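Local coordinates for possible transcriptional regulatory protein (Probably Lrp/AsnC-family) (Mycobacterium tuberculosis, PDB 4PCQ) that regulates transcription of the L-alanine dehydrogenase gene by binding directly upstream of it, activating expression when L-alanine is present and repressing it when L-alanine is absent, at residues 92-98 against 136-142; 117-123 against 150-155. Residues are numbered along the deposited sequence.

How the contacts relate
An α/β sandwich joins its strands by backbone hydrogen bonds and its helices to the sheet by side chains; here is one case of each. Contact 1 joins two antiparallel strands in the middle of a four-stranded sheet; contact 2 fits the turn after helix 110-117 against helix 144-156, on the face of that sheet carrying L137 and V139. Their centres lie about 10 Å apart and they touch directly: A140 N is 3.0 Å from Q122 O, a probable hydrogen bond, V139 CG1 packs 3.9 Å from F150 CE2, and L137 CD1 lies 3.8 Å from I117 CG1. Along the chain the segments alternate, 92-98, 117-123, 136-142, 150-155, so the two contacts interlock, and both touch the second subunit.

Contact 1 (92-98 against 136-142); sequences LPLQAMI and ILHVAAR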
# COMPACT_ATOMS: atom_id res chain seq x y z
N LEU B 92 -1.55 -5.10 16.32
CA LEU B 92 -0.40 -4.24 16.11
C LEU B 92 -0.83 -2.78 16.09
O LEU B 92 -0.80 -2.13 15.04
CB LEU B 92 0.25 -4.61 14.78
CG LEU B 92 0.74 -6.06 14.65
CD1 LEU B 92 1.25 -6.34 13.25
CD2 LEU B 92 1.81 -6.38 15.68
N PRO B 93 -1.22 -2.24 17.26
CA PRO B 93 -1.83 -0.91 17.31
C PRO B 93 -0.83 0.22 17.10
O PRO B 93 -1.23 1.37 16.91
CB PRO B 93 -2.39 -0.84 18.73
CG PRO B 93 -1.51 -1.74 19.52
CD PRO B 93 -1.09 -2.84 18.59
N LEU B 94 0.46 -0.10 17.15
CA LEU B 94 1.48 0.93 17.05
C LEU B 94 2.19 0.84 15.70
O LEU B 94 2.78 -0.18 15.37
CB LEU B 94 2.48 0.75 18.19
CG LEU B 94 3.54 1.83 18.41
CD1 LEU B 94 2.98 2.90 19.33
CD2 LEU B 94 4.79 1.22 19.01
N GLN B 95 2.15 1.92 14.92
CA GLN B 95 2.75 1.91 13.58
C GLN B 95 3.91 2.88 13.48
O GLN B 95 3.93 3.90 14.16
CB GLN B 95 1.72 2.23 12.50
CG GLN B 95 0.83 1.07 12.11
CD GLN B 95 -0.18 1.45 11.05
OE1 GLN B 95 -0.02 1.12 9.87
NE2 GLN B 95 -1.23 2.15 11.46
N ALA B 96 4.89 2.53 12.65
CA ALA B 96 6.07 3.37 12.50
C ALA B 96 6.63 3.43 11.08
O ALA B 96 6.35 2.58 10.24
CB ALA B 96 7.16 2.93 13.46
N MET B 97 7.42 4.46 10.84
CA MET B 97 8.12 4.68 9.59
C MET B 97 9.60 4.73 9.95
O MET B 97 10.04 5.66 10.63
CB MET B 97 7.71 6.04 9.05
CG MET B 97 6.71 6.10 7.92
SD MET B 97 7.07 5.11 6.46
CE MET B 97 5.82 5.78 5.35
N ILE B 98 10.38 3.76 9.49
CA ILE B 98 11.79 3.72 9.85
C ILE B 98 12.67 3.97 8.63
O ILE B 98 12.75 3.12 7.75
CB ILE B 98 12.18 2.37 10.46
CG1 ILE B 98 11.19 1.98 11.55
CG2 ILE B 98 13.57 2.42 11.02
CD1 ILE B 98 11.39 0.57 12.07
N ILE B 136 12.93 3.62 3.34
CA ILE B 136 12.06 3.74 4.52
C ILE B 136 11.12 2.55 4.61
O ILE B 136 10.61 2.06 3.59
CB ILE B 136 11.25 5.05 4.55
CG1 ILE B 136 10.32 5.17 3.35
CG2 ILE B 136 12.15 6.24 4.63
CD1 ILE B 136 9.52 6.46 3.34
N LEU B 137 10.90 2.09 5.83
CA LEU B 137 10.14 0.90 6.10
C LEU B 137 8.87 1.27 6.85
O LEU B 137 8.94 1.83 7.94
CB LEU B 137 10.97 -0.02 6.99
CG LEU B 137 12.23 -0.66 6.39
CD1 LEU B 137 12.62 -1.91 7.14
CD2 LEU B 137 12.07 -0.93 4.90
N HIS B 138 7.71 0.97 6.28
CA HIS B 138 6.45 1.14 6.99
C HIS B 138 6.17 -0.15 7.74
O HIS B 138 5.96 -1.19 7.12
CB HIS B 138 5.31 1.46 6.02
CG HIS B 138 3.95 1.44 6.65
ND1 HIS B 138 2.79 1.33 5.91
CD2 HIS B 138 3.56 1.51 7.95
CE1 HIS B 138 1.75 1.34 6.72
NE2 HIS B 138 2.19 1.45 7.96
N VAL B 139 6.18 -0.07 9.06
CA VAL B 139 6.05 -1.25 9.91
C VAL B 139 4.93 -1.13 10.95
O VAL B 139 4.51 -0.03 11.32
CB VAL B 139 7.36 -1.56 10.67
CG1 VAL B 139 8.50 -1.79 9.70
CG2 VAL B 139 7.69 -0.43 11.64
N ALA B 140 4.45 -2.28 11.41
CA ALA B 140 3.46 -2.33 12.49
C ALA B 140 3.94 -3.24 13.62
O ALA B 140 4.50 -4.31 13.38
CB ALA B 140 2.13 -2.82 11.96
N ALA B 141 3.71 -2.79 14.85
CA ALA B 141 4.10 -3.52 16.05
C ALA B 141 3.05 -3.38 17.16
O ALA B 141 2.25 -2.43 17.16
CB ALA B 141 5.45 -3.04 16.54
N ARG B 142 3.06 -4.34 18.08
CA ARG B 142 2.10 -4.37 19.18
C ARG B 142 2.39 -3.29 20.23
O ARG B 142 1.49 -2.60 20.70
CB ARG B 142 2.06 -5.75 19.83
CG ARG B 142 3.42 -6.39 20.04
CD ARG B 142 3.37 -7.50 21.07
NE ARG B 142 4.70 -8.00 21.40
CZ ARG B 142 5.29 -9.03 20.80
NH1 ARG B 142 4.65 -9.68 19.83
NH2 ARG B 142 6.50 -9.42 21.16
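I136 packs its CD1 4.2 Å from M97 SD, and its CA sends a C-H toward I98 O at 3.4 Å. L137 closes a hydrogen-bonded pair with I98: I98 N to L137 O and L137 N to I98 O are both 2.9 Å. H138 stands opposite M97 in a non-hydrogen-bonded pair, and its ring reaches diagonally along the sheet so that NE2 donates to Q95 OE1 at 2.9 Å; ND1 is hydrogen-bonded to D125 OD2, and Y127 of the second subunit meets the ring edge-to-face. V139 repeats the two-bond pattern with A96, 2.9 Å each way between backbone N and O. These are the central strands of the α/β-sandwich ligand-binding domain of Lrp/AsnC regulators, running antiparallel, N-to-C directions 167° apart and short-segment axes 4.6 Å apart at closest approach; V139 CG2 touches A96 CB and I98 CD1, both at 3.9 Å, on the face that helix 144-156 covers. A140 faces Q95 on the other side of the sheet, where its CB meets L92 CB at 3.8 Å. A141 makes the last pair, L94 N to A141 O 2.9 Å and A141 N to L94 O 2.8 Å. Beyond the strand, P93 CG rests 3.3 Å from R142 O.

Contact 2 (117-123 against 150-155); sequences IRRKRQV and FVVENL
This is a loop-on-helix packing contact on one face of the ligand-binding domain, where the connection from helix 110-117 to strand 123-129 meets one side of helix 144-156. Residues I117 to K120 form a type I beta turn, closed by K120 N to I117 O at 3.2 Å; K120 is then extended (-69/141), R121 and Q122 return to helical angles, and V123 starts the strand. Segment 150-155 is helical, with N154 N bonded to F150 O at 2.9 Å and a wider pi-type turn at 151-155. The nearest CA pairs are Q122 with F150 (7.6 Å) and I117 with N154 (7.8 Å), so the two run in opposite senses. F150, chi1 t, points its ring at the loop: CZ lies 3.5 Å from V123 CG1, CD1 3.3 Å from Q122 OE1, and CE1 4.1 Å from K120 CB, which sits at the ring edge. In this ferredoxin-like α/β sandwich both helices cover the same sheet face, and F150 fills the space between the loop and that face, also touching I98 and V139. At the other end of the contact, I117, chi1 t, sends CD1 to within 3.9 Å of L155 CD2. Toward the outside, K120, with chi1 and chi2 both m, reaches across from the loop, and its NZ donates a very short 2.4 Å hydrogen bond to OD1 of N154, whose chi1 is m.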
# COMPACT_ATOMS: atom_id res chain seq x y z
N ILE B 117 14.28 -8.42 4.21
CA ILE B 117 13.52 -7.58 5.13
C ILE B 117 12.02 -7.64 4.89
O ILE B 117 11.23 -7.44 5.81
CB ILE B 117 14.01 -6.10 5.13
CG1 ILE B 117 13.79 -5.45 6.49
CG2 ILE B 117 13.31 -5.30 4.05
CD1 ILE B 117 14.99 -5.53 7.38
N ARG B 118 11.64 -7.93 3.65
CA ARG B 118 10.24 -8.03 3.26
C ARG B 118 9.56 -9.19 3.96
O ARG B 118 8.37 -9.13 4.26
CB ARG B 118 10.12 -8.21 1.75
CG ARG B 118 10.35 -6.95 0.94
CD ARG B 118 10.16 -7.28 -0.53
NE ARG B 118 8.75 -7.42 -0.85
CZ ARG B 118 8.29 -7.93 -1.98
NH1 ARG B 118 9.15 -8.38 -2.89
NH2 ARG B 118 6.99 -8.03 -2.20
N ARG B 119 10.31 -10.26 4.20
CA ARG B 119 9.73 -11.46 4.78
C ARG B 119 9.45 -11.30 6.27
O ARG B 119 8.72 -12.10 6.86
CB ARG B 119 10.63 -12.66 4.53
N LYS B 120 10.02 -10.26 6.87
CA LYS B 120 9.87 -10.02 8.30
C LYS B 120 8.43 -9.64 8.62
O LYS B 120 7.80 -8.92 7.86
CB LYS B 120 10.86 -8.95 8.75
CG LYS B 120 12.30 -9.31 8.40
CD LYS B 120 12.68 -10.65 9.02
CE LYS B 120 14.19 -10.83 9.10
NZ LYS B 120 14.93 -9.53 9.17
N ARG B 121 7.92 -10.12 9.75
CA ARG B 121 6.50 -10.02 10.05
C ARG B 121 5.97 -8.60 10.19
O ARG B 121 4.85 -8.30 9.78
CB ARG B 121 6.17 -10.83 11.30
N GLN B 122 6.79 -7.72 10.76
CA GLN B 122 6.33 -6.36 11.03
C GLN B 122 6.23 -5.46 9.80
O GLN B 122 5.36 -4.59 9.73
CB GLN B 122 7.22 -5.69 12.09
CG GLN B 122 7.10 -6.28 13.48
CD GLN B 122 8.26 -7.18 13.83
OE1 GLN B 122 8.82 -7.86 12.97
NE2 GLN B 122 8.65 -7.17 15.10
N VAL B 123 7.10 -5.67 8.82
CA VAL B 123 7.15 -4.79 7.65
C VAL B 123 5.88 -4.88 6.81
O VAL B 123 5.38 -5.96 6.50
CB VAL B 123 8.39 -5.05 6.76
CG1 VAL B 123 9.66 -4.89 7.56
CG2 VAL B 123 8.34 -6.42 6.15
N PHE B 150 12.38 -4.97 16.81
CA PHE B 150 12.48 -5.04 15.36
C PHE B 150 13.71 -4.29 14.90
O PHE B 150 14.50 -4.81 14.11
CB PHE B 150 11.23 -4.47 14.68
CG PHE B 150 11.34 -4.44 13.18
CD1 PHE B 150 11.11 -5.59 12.44
CD2 PHE B 150 11.68 -3.28 12.52
CE1 PHE B 150 11.21 -5.57 11.06
CE2 PHE B 150 11.78 -3.25 11.14
CZ PHE B 150 11.55 -4.40 10.41
N VAL B 151 13.87 -3.06 15.39
CA VAL B 151 15.02 -2.26 15.00
C VAL B 151 16.35 -2.89 15.42
O VAL B 151 17.28 -2.99 14.62
CB VAL B 151 14.94 -0.82 15.55
CG1 VAL B 151 16.11 -0.00 15.05
CG2 VAL B 151 13.62 -0.18 15.14
N VAL B 152 16.44 -3.31 16.68
CA VAL B 152 17.67 -3.88 17.21
C VAL B 152 18.09 -5.16 16.49
O VAL B 152 19.21 -5.27 15.99
CB VAL B 152 17.56 -4.18 18.72
CG1 VAL B 152 18.75 -4.99 19.19
CG2 VAL B 152 17.43 -2.89 19.51
N GLU B 153 17.18 -6.13 16.44
CA GLU B 153 17.49 -7.43 15.87
C GLU B 153 17.52 -7.49 14.33
O GLU B 153 18.27 -8.28 13.76
CB GLU B 153 16.62 -8.51 16.53
CG GLU B 153 17.13 -8.84 17.93
CD GLU B 153 16.05 -8.87 19.01
OE1 GLU B 153 16.41 -8.80 20.20
OE2 GLU B 153 14.86 -8.97 18.66
N ASN B 154 16.71 -6.68 13.66
CA ASN B 154 16.71 -6.69 12.19
C ASN B 154 17.57 -5.60 11.54
O ASN B 154 18.05 -5.78 10.42
CB ASN B 154 15.30 -6.64 11.62
CG ASN B 154 14.50 -7.88 11.93
OD1 ASN B 154 14.86 -8.98 11.50
ND2 ASN B 154 13.42 -7.73 12.67
N LEU B 155 17.75 -4.48 12.23
CA LEU B 155 18.51 -3.37 11.65
C LEU B 155 19.82 -3.10 12.38
O LEU B 155 20.90 -3.28 11.81
CB LEU B 155 17.65 -2.10 11.62
CG LEU B 155 16.34 -2.22 10.82
CD1 LEU B 155 15.52 -0.94 10.93
CD2 LEU B 155 16.60 -2.58 9.37